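Long-range contacts in CRISPR-associated protein,CRISPR-associated endonuclease Cas9 (Corynebacterium diphtheriae, PDB 6JOO), which uses a guide RNA to recognise and cut invading DNA in the adaptive CRISPR defence of bacteria: residues V670-Q675 with P709-R714; A764-R769 with K800-A805; D265-Y270 with D426-L431; N296-H301 with R434-G439. All blocks are in the same frame, centred on the assembly; numbering follows the deposited sequence.

Interaction 1: V670-Q675 with P709-R714; sequences VKLSSQ and PERHIR. With ZN (zinc ion), chain F; nucleotides of chain B.
Arg711 reaches over from 709-714 and presents the edge of its guanidinium to two backbone carbonyls of 670-675. NH1 donates to Leu672 O at 2.6 Å, and NH2 donates to Ser674 O at 3.1 Å with an N-H...O angle of 161°. Both oxygens lie close to the guanidinium plane. The donors arrive differently on the acceptors: NH1 is tilted from the plane of the Leu672 carbonyl by 28°, while NH2 stands above that of Ser674. The side chain bends at chi3 (-95°), which turns NE out of the line of the chain. Since NH2 also bonds to Pro706 O, two oxygens hold that one nitrogen, and the group is tied to the type I turn running from Lys671 to Ser674. Leu672 packs alongside these bonds. Its CG is anti to the backbone N, and its branches part: CD2 packs on Arg711 CB at 3.7 Å, whereas CD1 meets Ile713 CD1 at 3.7 Å. Further along, Ser673 CB rests 3.7 Å from Pro709 CA, while its OG turns to Ala722 O. His712 points its CB away from 670-675, and its NE2 binds the zinc ion together with His719; Arg714 O accepts a bond from N3 of U63 in chain B. The contact thus belongs to the zinc-bearing beta-hairpin domain of Cas9. Within it, strand 668-671 pairs antiparallel with strand 725-728, strand 713-715 pairs antiparallel with 718-720, and the side chain of Ile713 lies against helix 687-694.

Interaction 2: A764-R769 with K800-A805; sequences AFAMLR and KKLRDA. With nucleotides of chain C.
Leu802 lays its side chain against Ala766 and Leu768, two residues of strand 764-771. CG is anti to the backbone N (chi1 -179°), and the two methyls then divide the work. CD1 lies 3.9 Å from Ala766 CB, on the same side chain that Leu802 CB approaches at 3.8 Å. CD2 reaches further along the strand, to Met767 O at 3.6 Å and Leu768 CB at 3.9 Å. One branched side chain thus spans three successive strand residues, and the small Ala766 lets the backbones come close, with CA atoms of Ala766 and Leu802 6.1 Å apart. The segment axes are nearly perpendicular, at 94°. This is helix-on-sheet packing in the Topo-homology domain: strand 764-771 is an outer strand of a three-stranded antiparallel sheet, and helix 800-808 leads into strand 811-817, the outer strand at the far side. Phe765 and Met767 point away from the helix and contact helix 892-898 instead. Lys801 starts out with CG anti to its backbone N, then bends at chi3 (-63°), and NZ ends 3.9 Å from Ala764 CB. Arg769 takes no part in the helix contact. Its guanidinium edge turns to the DNA, where NH1 donates to OP2 of DT4 in chain C at 2.8 Å, NH2 adds weak bonds to the same phosphate, and NH1 is also bonded to Phe853 O.

Interaction 3: D265-Y270 with D426-L431; sequences DAFQRY and DTLVRL. With nucleotides of chain B.
Tyr270 and Leu428 carry an apolar helix-helix contact in the Cas9 alpha-helical lobe, between helix 265-277 and helix 425-436. The segment axes approach to 8.8 Å and run in roughly the same direction, at 37° to each other. Leu428 drives its CD1 methyl onto one face of the Tyr270 ring, 3.5 Å from the centroid and offset toward the rim by CG and CD2: a CH-pi contact. The ring reaches this place because Tyr270 CG is anti to the backbone N (chi1 159°). The same methyl also touches the edge of the neighbouring Phe267 ring, where it lies 4.1 Å from CD1, so that one methyl touches both aromatic residues. Ala266 CB packs at 4.2 Å against both Leu428 CB and Val429 CG2. Away from the helix contact both rings turn an edge toward the RNA of chain B: Phe267 CZ is 3.2 Å from OP1 of U6, and Tyr270 CE2 is near C5' of A5. Tyr270 OH hydrogen-bonds to an RNA sugar. No hydrogen bond joins the two helical segments; dispersion and CH-pi contact hold them, and the aromatic residues that pack against Leu428 also line the RNA backbone.

Interaction 4: N296-H301 with R434-G439; sequences NLVFDH and RMLSDG
Leu297 lays its branched end over the main chain of 436-439, with CD2 3.1 Å from Asp438 O and 3.3 Å from Gly439 O, and with CD1 more distant from Leu436 O. This is helix packing within the alpha-helical lobe: helix 296-305 meets the C-terminal part of helix 425-436 and the chain after it. The Leu297 methyl lies against the carbonyl oxygens, though exactly how closely is uncertain at this resolution, and no hydrogen bond crosses between the two segments. The nearest CA atoms, those of Val298 and Leu436, are 6.6 Å apart, and the contact is made by side chains of 296-301. Leu297 packs against backbone, while Val298 meets Leu436 side chain to side chain. Met435 and Asp438 also touch Ala445 of helix 444-450, so the segment borders a second helix. The contact is small and lies at the surface, about 8 Å (nearest atoms) from the bound nucleic acid. With Val298 CG1 anti to the backbone N (chi1 -178°), CG2 sits beside that N, and it is CG2 that meets Leu436 CD1 at 3.6 Å.

How the interactions relate
In this engineered fusion, interactions 3 and 4 (N-terminal part) share helix 425-436 in the alpha-helical lobe, centres 14 Å apart; interactions 1 and 2 (C-terminal part) sit on the opposite side of the chain's centre, in the beta-hairpin and Topo-homology domains, centres 30 Å apart. No contact here joins the two parts. Interaction 2 is the buried one, interactions 1 and 3 are partly buried, and interaction 4 lies at the surface. Chemistry follows place: a loop contact beside a zinc site relies on arginine-to-carbonyl bonds, whereas the other three pack without hydrogen bonds between their segments. Nucleic acid is touched in interactions 1, 2 and 3, by a backbone carbonyl, an arginine and aromatic rings respectively.

Interaction 1: V670-Q675 with P709-R714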
# COMPACT_ATOMS: atom_id res chain seq x y z
N VAL A 670 7.32 38.80 -5.99
CA VAL A 670 7.78 39.88 -6.87
C VAL A 670 6.68 40.92 -6.98
O VAL A 670 5.50 40.58 -7.12
CB VAL A 670 8.18 39.33 -8.25
CG1 VAL A 670 8.24 40.44 -9.28
CG2 VAL A 670 9.51 38.60 -8.17
N LYS A 671 7.06 42.19 -6.91
CA LYS A 671 6.09 43.27 -7.03
C LYS A 671 5.44 43.25 -8.41
O LYS A 671 6.08 42.92 -9.42
CB LYS A 671 6.77 44.62 -6.78
CG LYS A 671 7.36 44.75 -5.38
CD LYS A 671 8.17 46.03 -5.22
CE LYS A 671 8.82 46.10 -3.85
NZ LYS A 671 9.71 47.29 -3.71
N LEU A 672 4.16 43.61 -8.45
CA LEU A 672 3.40 43.55 -9.70
C LEU A 672 3.97 44.51 -10.74
O LEU A 672 3.88 44.23 -11.95
CB LEU A 672 1.93 43.87 -9.42
CG LEU A 672 0.87 43.50 -10.46
CD1 LEU A 672 -0.46 43.33 -9.77
CD2 LEU A 672 0.75 44.55 -11.55
N SER A 673 4.55 45.62 -10.31
CA SER A 673 5.08 46.62 -11.24
C SER A 673 6.35 46.17 -11.94
O SER A 673 6.87 46.92 -12.78
CB SER A 673 5.34 47.93 -10.49
OG SER A 673 6.17 47.72 -9.37
N SER A 674 6.87 44.99 -11.63
CA SER A 674 8.12 44.53 -12.21
C SER A 674 7.92 44.07 -13.65
O SER A 674 6.80 43.77 -14.08
CB SER A 674 8.70 43.39 -11.37
OG SER A 674 9.85 42.83 -11.98
N GLN A 675 9.02 44.02 -14.39
CA GLN A 675 8.98 43.50 -15.75
C GLN A 675 8.82 41.99 -15.71
O GLN A 675 9.50 41.30 -14.93
CB GLN A 675 10.26 43.89 -16.50
CG GLN A 675 10.27 43.49 -17.96
CD GLN A 675 11.53 43.93 -18.68
OE1 GLN A 675 12.55 44.20 -18.05
NE2 GLN A 675 11.46 44.01 -20.00
N PRO A 709 4.42 50.67 -13.41
CA PRO A 709 3.95 51.02 -12.06
C PRO A 709 2.46 51.32 -11.98
O PRO A 709 1.98 51.67 -10.90
CB PRO A 709 4.78 52.26 -11.72
CG PRO A 709 5.02 52.90 -13.04
CD PRO A 709 5.19 51.76 -14.02
N GLU A 710 1.73 51.21 -13.09
CA GLU A 710 0.31 51.52 -13.12
C GLU A 710 -0.52 50.34 -13.63
O GLU A 710 -1.66 50.54 -14.08
CB GLU A 710 0.05 52.76 -13.97
N ARG A 711 0.02 49.13 -13.58
CA ARG A 711 -0.73 47.95 -13.99
C ARG A 711 -1.66 47.50 -12.87
O ARG A 711 -1.29 47.49 -11.69
CB ARG A 711 0.21 46.81 -14.38
CG ARG A 711 0.33 46.59 -15.88
CD ARG A 711 0.85 45.20 -16.22
NE ARG A 711 2.30 45.17 -16.43
CZ ARG A 711 3.19 44.87 -15.49
NH1 ARG A 711 2.78 44.57 -14.26
NH2 ARG A 711 4.48 44.88 -15.77
N HIS A 712 -2.88 47.13 -13.25
CA HIS A 712 -3.90 46.68 -12.32
C HIS A 712 -4.34 45.27 -12.68
O HIS A 712 -4.53 44.96 -13.86
CB HIS A 712 -5.11 47.62 -12.32
CG HIS A 712 -5.78 47.74 -10.98
ND1 HIS A 712 -5.38 47.02 -9.88
CD2 HIS A 712 -6.82 48.51 -10.57
CE1 HIS A 712 -6.14 47.33 -8.85
NE2 HIS A 712 -7.02 48.23 -9.24
N ILE A 713 -4.50 44.42 -11.67
CA ILE A 713 -4.73 42.99 -11.87
C ILE A 713 -5.75 42.50 -10.85
O ILE A 713 -5.63 42.78 -9.66
CB ILE A 713 -3.41 42.20 -11.76
CG1 ILE A 713 -2.62 42.31 -13.06
CG2 ILE A 713 -3.67 40.74 -11.39
CD1 ILE A 713 -1.24 41.73 -12.98
N ARG A 714 -6.75 41.76 -11.33
CA ARG A 714 -7.76 41.13 -10.48
C ARG A 714 -7.60 39.62 -10.54
O ARG A 714 -7.53 39.04 -11.64
CB ARG A 714 -9.17 41.54 -10.91
ZN ZN F . -8.86 47.50 -9.78
P U B 63 -11.19 32.10 -17.82
OP1 U B 63 -11.94 33.34 -18.17
OP2 U B 63 -9.99 31.71 -18.60
O5' U B 63 -10.80 32.17 -16.28
C5' U B 63 -10.02 31.15 -15.68
C4' U B 63 -9.53 31.53 -14.30
O4' U B 63 -8.79 32.78 -14.37
C3' U B 63 -10.62 31.74 -13.25
O3' U B 63 -10.12 31.33 -11.98
C2' U B 63 -10.78 33.26 -13.25
O2' U B 63 -11.32 33.79 -12.06
C1' U B 63 -9.34 33.70 -13.45
N1 U B 63 -9.17 35.06 -13.98
C2 U B 63 -8.76 36.03 -13.09
O2 U B 63 -8.55 35.79 -11.91
N3 U B 63 -8.60 37.28 -13.62
C4 U B 63 -8.81 37.66 -14.93
O4 U B 63 -8.63 38.83 -15.26
C5 U B 63 -9.24 36.59 -15.80
C6 U B 63 -9.40 35.36 -15.30

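Interaction 2: A764-R769 with K800-A805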
# COMPACT_ATOMS: atom_id res chain seq x y z
N ALA A 764 4.63 17.76 -38.31
CA ALA A 764 5.46 17.39 -37.17
C ALA A 764 4.59 16.77 -36.08
O ALA A 764 3.37 16.95 -36.06
CB ALA A 764 6.22 18.60 -36.62
N PHE A 765 5.24 16.06 -35.17
CA PHE A 765 4.56 15.37 -34.08
C PHE A 765 5.08 15.88 -32.74
O PHE A 765 6.29 15.91 -32.50
CB PHE A 765 4.76 13.85 -34.18
CG PHE A 765 4.19 13.25 -35.43
CD1 PHE A 765 2.84 12.93 -35.50
CD2 PHE A 765 4.99 12.99 -36.53
CE1 PHE A 765 2.31 12.37 -36.65
CE2 PHE A 765 4.46 12.44 -37.68
CZ PHE A 765 3.12 12.13 -37.73
N ALA A 766 4.16 16.29 -31.88
CA ALA A 766 4.46 16.79 -30.55
C ALA A 766 3.71 15.96 -29.51
O ALA A 766 2.89 15.11 -29.84
CB ALA A 766 4.08 18.27 -30.42
N MSE A 767 3.99 16.25 -28.25
CA MSE A 767 3.47 15.45 -27.15
C MSE A 767 3.05 16.32 -25.97
O MSE A 767 3.75 17.27 -25.61
CB MSE A 767 4.51 14.43 -26.71
CG MSE A 767 4.15 13.64 -25.47
SE MSE A 767 5.71 12.82 -24.67
CE MSE A 767 5.06 10.99 -24.57
N LEU A 768 1.91 16.01 -25.37
CA LEU A 768 1.39 16.73 -24.22
C LEU A 768 1.33 15.77 -23.04
O LEU A 768 0.55 14.81 -23.05
CB LEU A 768 0.01 17.31 -24.52
CG LEU A 768 -0.76 17.85 -23.31
CD1 LEU A 768 -0.01 19.02 -22.69
CD2 LEU A 768 -2.16 18.26 -23.72
N ARG A 769 2.16 16.02 -22.03
CA ARG A 769 2.19 15.19 -20.83
C ARG A 769 1.15 15.72 -19.84
O ARG A 769 1.31 16.81 -19.29
CB ARG A 769 3.58 15.18 -20.21
CG ARG A 769 4.67 14.70 -21.15
CD ARG A 769 6.02 14.70 -20.47
NE ARG A 769 6.38 16.02 -19.94
CZ ARG A 769 7.51 16.27 -19.30
NH1 ARG A 769 8.41 15.31 -19.12
NH2 ARG A 769 7.76 17.49 -18.84
N LYS A 800 6.76 24.37 -26.68
CA LYS A 800 6.19 25.65 -27.10
C LYS A 800 5.54 25.55 -28.48
O LYS A 800 4.50 26.18 -28.73
CB LYS A 800 7.26 26.74 -27.08
CG LYS A 800 6.85 28.01 -27.79
CD LYS A 800 7.77 29.17 -27.47
CE LYS A 800 7.31 30.43 -28.20
NZ LYS A 800 8.03 31.65 -27.72
N LYS A 801 6.12 24.75 -29.37
CA LYS A 801 5.55 24.56 -30.70
C LYS A 801 4.12 24.04 -30.62
O LYS A 801 3.24 24.50 -31.36
CB LYS A 801 6.42 23.60 -31.51
CG LYS A 801 5.68 22.88 -32.62
CD LYS A 801 6.31 21.52 -32.93
CE LYS A 801 7.73 21.66 -33.43
NZ LYS A 801 8.33 20.33 -33.77
N LEU A 802 3.86 23.09 -29.72
CA LEU A 802 2.52 22.52 -29.59
C LEU A 802 1.54 23.54 -29.02
O LEU A 802 0.35 23.52 -29.37
CB LEU A 802 2.57 21.27 -28.70
CG LEU A 802 1.27 20.52 -28.46
CD1 LEU A 802 0.66 20.08 -29.78
CD2 LEU A 802 1.48 19.32 -27.54
N ARG A 803 2.01 24.43 -28.15
CA ARG A 803 1.12 25.41 -27.53
C ARG A 803 0.63 26.42 -28.56
O ARG A 803 -0.56 26.77 -28.57
CB ARG A 803 1.84 26.12 -26.38
CG ARG A 803 2.41 25.19 -25.31
CD ARG A 803 3.30 25.94 -24.32
NE ARG A 803 2.60 27.04 -23.66
CZ ARG A 803 3.12 27.79 -22.69
NH1 ARG A 803 2.40 28.77 -22.16
NH2 ARG A 803 4.35 27.56 -22.26
N ASP A 804 1.52 26.91 -29.42
CA ASP A 804 1.10 27.83 -30.47
C ASP A 804 0.16 27.15 -31.46
O ASP A 804 -0.74 27.80 -32.00
CB ASP A 804 2.33 28.39 -31.18
CG ASP A 804 3.33 29.02 -30.22
OD1 ASP A 804 2.92 29.46 -29.13
OD2 ASP A 804 4.54 29.08 -30.56
N ALA A 805 0.35 25.85 -31.70
CA ALA A 805 -0.51 25.15 -32.66
C ALA A 805 -1.91 24.94 -32.10
O ALA A 805 -2.90 25.07 -32.83
CB ALA A 805 0.12 23.82 -33.05
P DT C 4 10.02 16.71 -16.08
OP1 DT C 4 8.82 17.56 -15.95
OP2 DT C 4 10.46 16.24 -17.41
O5' DT C 4 11.24 17.46 -15.38
C5' DT C 4 11.08 18.00 -14.08
C4' DT C 4 12.36 18.64 -13.58
O4' DT C 4 13.43 17.66 -13.57
C3' DT C 4 12.87 19.82 -14.42
O3' DT C 4 13.22 20.88 -13.57
C2' DT C 4 14.08 19.25 -15.16
C1' DT C 4 14.59 18.20 -14.17
N1 DT C 4 15.34 17.08 -14.83
C2 DT C 4 16.67 16.88 -14.51
O2 DT C 4 17.29 17.57 -13.72
N3 DT C 4 17.26 15.82 -15.16
C4 DT C 4 16.66 14.96 -16.07
O4 DT C 4 17.27 14.03 -16.60
C5 DT C 4 15.27 15.23 -16.35
C7 DT C 4 14.52 14.36 -17.32
C6 DT C 4 14.69 16.26 -15.72

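Interaction 3: D265-Y270 with D426-L431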
# COMPACT_ATOMS: atom_id res chain seq x y z
N ASP A 265 -14.29 -19.02 26.83
CA ASP A 265 -14.75 -20.24 27.47
C ASP A 265 -15.06 -21.32 26.44
O ASP A 265 -14.90 -22.51 26.72
CB ASP A 265 -15.98 -19.96 28.34
CG ASP A 265 -16.34 -21.13 29.24
OD1 ASP A 265 -16.76 -22.19 28.73
OD2 ASP A 265 -16.20 -20.99 30.48
N ALA A 266 -15.46 -20.92 25.23
CA ALA A 266 -15.66 -21.90 24.16
C ALA A 266 -14.36 -22.61 23.81
O ALA A 266 -14.24 -23.83 23.98
CB ALA A 266 -16.26 -21.21 22.93
N PHE A 267 -13.37 -21.85 23.34
CA PHE A 267 -12.14 -22.46 22.84
C PHE A 267 -11.38 -23.18 23.95
O PHE A 267 -10.86 -24.29 23.75
CB PHE A 267 -11.24 -21.40 22.19
CG PHE A 267 -9.92 -21.94 21.70
CD1 PHE A 267 -9.85 -22.65 20.51
CD2 PHE A 267 -8.76 -21.73 22.42
CE1 PHE A 267 -8.65 -23.14 20.05
CE2 PHE A 267 -7.55 -22.22 21.96
CZ PHE A 267 -7.49 -22.93 20.78
N GLN A 268 -11.31 -22.57 25.13
CA GLN A 268 -10.60 -23.20 26.24
C GLN A 268 -11.26 -24.53 26.62
O GLN A 268 -10.58 -25.55 26.76
CB GLN A 268 -10.54 -22.25 27.43
CG GLN A 268 -9.77 -20.97 27.14
CD GLN A 268 -8.26 -21.15 27.23
OE1 GLN A 268 -7.77 -22.28 27.31
NE2 GLN A 268 -7.53 -20.04 27.21
N ARG A 269 -12.59 -24.54 26.75
CA ARG A 269 -13.29 -25.79 27.00
C ARG A 269 -13.26 -26.69 25.77
O ARG A 269 -13.44 -27.91 25.89
CB ARG A 269 -14.73 -25.52 27.43
N TYR A 270 -13.03 -26.11 24.59
CA TYR A 270 -12.87 -26.92 23.40
C TYR A 270 -11.47 -27.52 23.32
O TYR A 270 -11.31 -28.68 22.93
CB TYR A 270 -13.15 -26.09 22.15
CG TYR A 270 -12.55 -26.65 20.88
CD1 TYR A 270 -13.25 -27.56 20.10
CD2 TYR A 270 -11.29 -26.25 20.45
CE1 TYR A 270 -12.70 -28.07 18.93
CE2 TYR A 270 -10.73 -26.76 19.29
CZ TYR A 270 -11.45 -27.66 18.54
OH TYR A 270 -10.90 -28.16 17.38
N ASP A 426 -20.14 -21.07 17.87
CA ASP A 426 -21.22 -22.06 17.86
C ASP A 426 -20.71 -23.43 17.44
O ASP A 426 -21.09 -24.45 18.02
CB ASP A 426 -22.36 -21.59 16.95
CG ASP A 426 -23.33 -20.67 17.66
OD1 ASP A 426 -23.05 -20.26 18.81
OD2 ASP A 426 -24.39 -20.36 17.08
N THR A 427 -19.83 -23.47 16.43
CA THR A 427 -19.21 -24.74 16.06
C THR A 427 -18.22 -25.22 17.12
O THR A 427 -17.98 -26.42 17.25
CB THR A 427 -18.52 -24.63 14.70
OG1 THR A 427 -17.77 -23.41 14.65
CG2 THR A 427 -19.54 -24.64 13.58
N LEU A 428 -17.62 -24.28 17.86
CA LEU A 428 -16.72 -24.67 18.95
C LEU A 428 -17.48 -25.33 20.09
O LEU A 428 -17.03 -26.36 20.62
CB LEU A 428 -15.95 -23.45 19.45
CG LEU A 428 -14.61 -23.07 18.80
CD1 LEU A 428 -13.52 -24.02 19.22
CD2 LEU A 428 -14.70 -23.02 17.30
N VAL A 429 -18.63 -24.77 20.46
CA VAL A 429 -19.44 -25.34 21.53
C VAL A 429 -20.10 -26.64 21.09
O VAL A 429 -20.15 -27.62 21.84
CB VAL A 429 -20.48 -24.30 22.01
CG1 VAL A 429 -21.73 -24.99 22.54
CG2 VAL A 429 -19.87 -23.40 23.07
N ARG A 430 -20.62 -26.67 19.86
CA ARG A 430 -21.39 -27.82 19.41
C ARG A 430 -20.54 -29.08 19.34
O ARG A 430 -21.04 -30.18 19.61
CB ARG A 430 -22.03 -27.52 18.05
CG ARG A 430 -23.33 -26.75 18.17
CD ARG A 430 -23.74 -26.08 16.86
NE ARG A 430 -23.50 -26.91 15.69
CZ ARG A 430 -24.23 -27.98 15.36
NH1 ARG A 430 -25.25 -28.37 16.13
NH2 ARG A 430 -23.94 -28.67 14.27
N LEU A 431 -19.26 -28.95 19.00
CA LEU A 431 -18.44 -30.15 18.88
C LEU A 431 -17.99 -30.68 20.23
O LEU A 431 -17.82 -31.89 20.39
CB LEU A 431 -17.23 -29.89 17.97
CG LEU A 431 -17.46 -30.26 16.51
CD1 LEU A 431 -18.42 -29.28 15.87
CD2 LEU A 431 -16.15 -30.35 15.76
P A B 5 -7.05 -24.91 15.70
OP1 A B 5 -7.93 -23.81 16.16
OP2 A B 5 -6.02 -24.66 14.66
O5' A B 5 -6.30 -25.51 16.98
C5' A B 5 -7.05 -25.96 18.10
C4' A B 5 -6.18 -26.74 19.06
O4' A B 5 -5.77 -27.99 18.45
C3' A B 5 -4.87 -26.08 19.46
O3' A B 5 -5.04 -25.09 20.46
C2' A B 5 -4.03 -27.27 19.90
O2' A B 5 -4.42 -27.70 21.20
C1' A B 5 -4.48 -28.34 18.90
N9 A B 5 -3.57 -28.42 17.74
C8 A B 5 -3.76 -27.91 16.48
N7 A B 5 -2.76 -28.15 15.67
C5 A B 5 -1.86 -28.85 16.45
C6 A B 5 -0.59 -29.39 16.17
N6 A B 5 0.00 -29.30 14.98
N1 A B 5 0.05 -30.03 17.17
C2 A B 5 -0.55 -30.12 18.36
N3 A B 5 -1.73 -29.65 18.74
C4 A B 5 -2.34 -29.02 17.73
P U B 6 -3.88 -24.01 20.71
OP1 U B 6 -4.42 -22.93 21.58
OP2 U B 6 -3.26 -23.68 19.41
O5' U B 6 -2.80 -24.81 21.57
C5' U B 6 -1.48 -24.32 21.69
C4' U B 6 -0.48 -25.45 21.69
O4' U B 6 -0.82 -26.41 20.67
C3' U B 6 0.95 -25.05 21.37
O3' U B 6 1.63 -24.53 22.49
C2' U B 6 1.54 -26.35 20.84
O2' U B 6 1.90 -27.21 21.91
C1' U B 6 0.35 -26.96 20.11
N1 U B 6 0.36 -26.65 18.66
C2 U B 6 1.31 -27.26 17.86
O2 U B 6 2.15 -28.03 18.28
N3 U B 6 1.24 -26.92 16.53
C4 U B 6 0.33 -26.06 15.93
O4 U B 6 0.40 -25.86 14.72
C5 U B 6 -0.62 -25.48 16.83
C6 U B 6 -0.57 -25.79 18.13

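Interaction 4: N296-H301 with R434-G439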
# COMPACT_ATOMS: atom_id res chain seq x y z
N ASN A 296 -14.75 -42.07 31.61
CA ASN A 296 -13.84 -41.22 32.37
C ASN A 296 -13.33 -40.01 31.58
O ASN A 296 -12.46 -39.29 32.07
CB ASN A 296 -12.65 -42.07 32.85
CG ASN A 296 -13.05 -43.51 33.17
OD1 ASN A 296 -13.36 -43.83 34.31
ND2 ASN A 296 -13.04 -44.37 32.16
N LEU A 297 -13.84 -39.81 30.36
CA LEU A 297 -13.48 -38.63 29.58
C LEU A 297 -13.88 -37.35 30.31
O LEU A 297 -13.04 -36.47 30.56
CB LEU A 297 -14.15 -38.70 28.21
CG LEU A 297 -15.23 -39.79 28.13
CD1 LEU A 297 -16.55 -39.42 28.77
CD2 LEU A 297 -15.50 -40.16 26.71
N VAL A 298 -15.16 -37.25 30.66
CA VAL A 298 -15.66 -36.04 31.31
C VAL A 298 -15.05 -35.89 32.70
O VAL A 298 -14.85 -34.76 33.17
CB VAL A 298 -17.21 -36.07 31.35
CG1 VAL A 298 -17.76 -34.80 31.98
CG2 VAL A 298 -17.77 -36.24 29.95
N PHE A 299 -14.73 -37.00 33.35
CA PHE A 299 -14.13 -36.95 34.68
C PHE A 299 -12.79 -36.23 34.66
O PHE A 299 -12.55 -35.30 35.44
CB PHE A 299 -13.98 -38.36 35.25
N ASP A 300 -11.88 -36.67 33.77
CA ASP A 300 -10.61 -35.97 33.59
C ASP A 300 -10.84 -34.51 33.22
O ASP A 300 -10.20 -33.60 33.77
CB ASP A 300 -9.78 -36.66 32.51
CG ASP A 300 -8.72 -37.57 33.08
OD1 ASP A 300 -8.53 -37.57 34.31
OD2 ASP A 300 -8.06 -38.28 32.29
N HIS A 301 -11.76 -34.27 32.28
CA HIS A 301 -12.01 -32.91 31.79
C HIS A 301 -12.44 -31.98 32.92
O HIS A 301 -12.14 -30.78 32.88
CB HIS A 301 -13.06 -32.95 30.68
CG HIS A 301 -13.65 -31.62 30.35
ND1 HIS A 301 -14.71 -31.08 31.05
CD2 HIS A 301 -13.34 -30.72 29.39
CE1 HIS A 301 -15.03 -29.90 30.53
NE2 HIS A 301 -14.21 -29.66 29.52
N ARG A 434 -20.94 -32.74 21.36
CA ARG A 434 -20.85 -34.03 20.70
C ARG A 434 -19.60 -34.80 21.13
O ARG A 434 -19.60 -36.04 21.09
CB ARG A 434 -20.87 -33.85 19.18
N MSE A 435 -18.55 -34.10 21.54
CA MSE A 435 -17.33 -34.76 21.99
C MSE A 435 -17.56 -35.46 23.32
O MSE A 435 -17.04 -36.55 23.56
CB MSE A 435 -16.19 -33.75 22.13
CG MSE A 435 -14.83 -34.30 21.73
SE MSE A 435 -13.90 -33.07 20.54
CE MSE A 435 -12.22 -34.02 20.35
N LEU A 436 -18.35 -34.82 24.19
CA LEU A 436 -18.65 -35.41 25.49
C LEU A 436 -19.40 -36.73 25.34
O LEU A 436 -19.09 -37.70 26.04
CB LEU A 436 -19.46 -34.41 26.32
CG LEU A 436 -20.48 -34.96 27.33
CD1 LEU A 436 -20.44 -34.16 28.62
CD2 LEU A 436 -21.89 -34.92 26.74
N SER A 437 -20.37 -36.78 24.42
CA SER A 437 -21.20 -37.97 24.26
C SER A 437 -20.52 -39.08 23.46
O SER A 437 -21.09 -40.17 23.34
CB SER A 437 -22.52 -37.59 23.58
OG SER A 437 -23.33 -36.80 24.44
N ASP A 438 -19.32 -38.84 22.92
CA ASP A 438 -18.51 -39.89 22.31
C ASP A 438 -17.22 -40.06 23.10
O ASP A 438 -16.97 -39.36 24.09
CB ASP A 438 -18.22 -39.58 20.83
CG ASP A 438 -17.05 -38.62 20.64
OD1 ASP A 438 -15.88 -39.04 20.77
OD2 ASP A 438 -17.31 -37.43 20.35
N GLY A 439 -16.39 -41.00 22.65
CA GLY A 439 -15.11 -41.26 23.29
C GLY A 439 -14.10 -40.14 23.11
O GLY A 439 -13.69 -39.50 24.08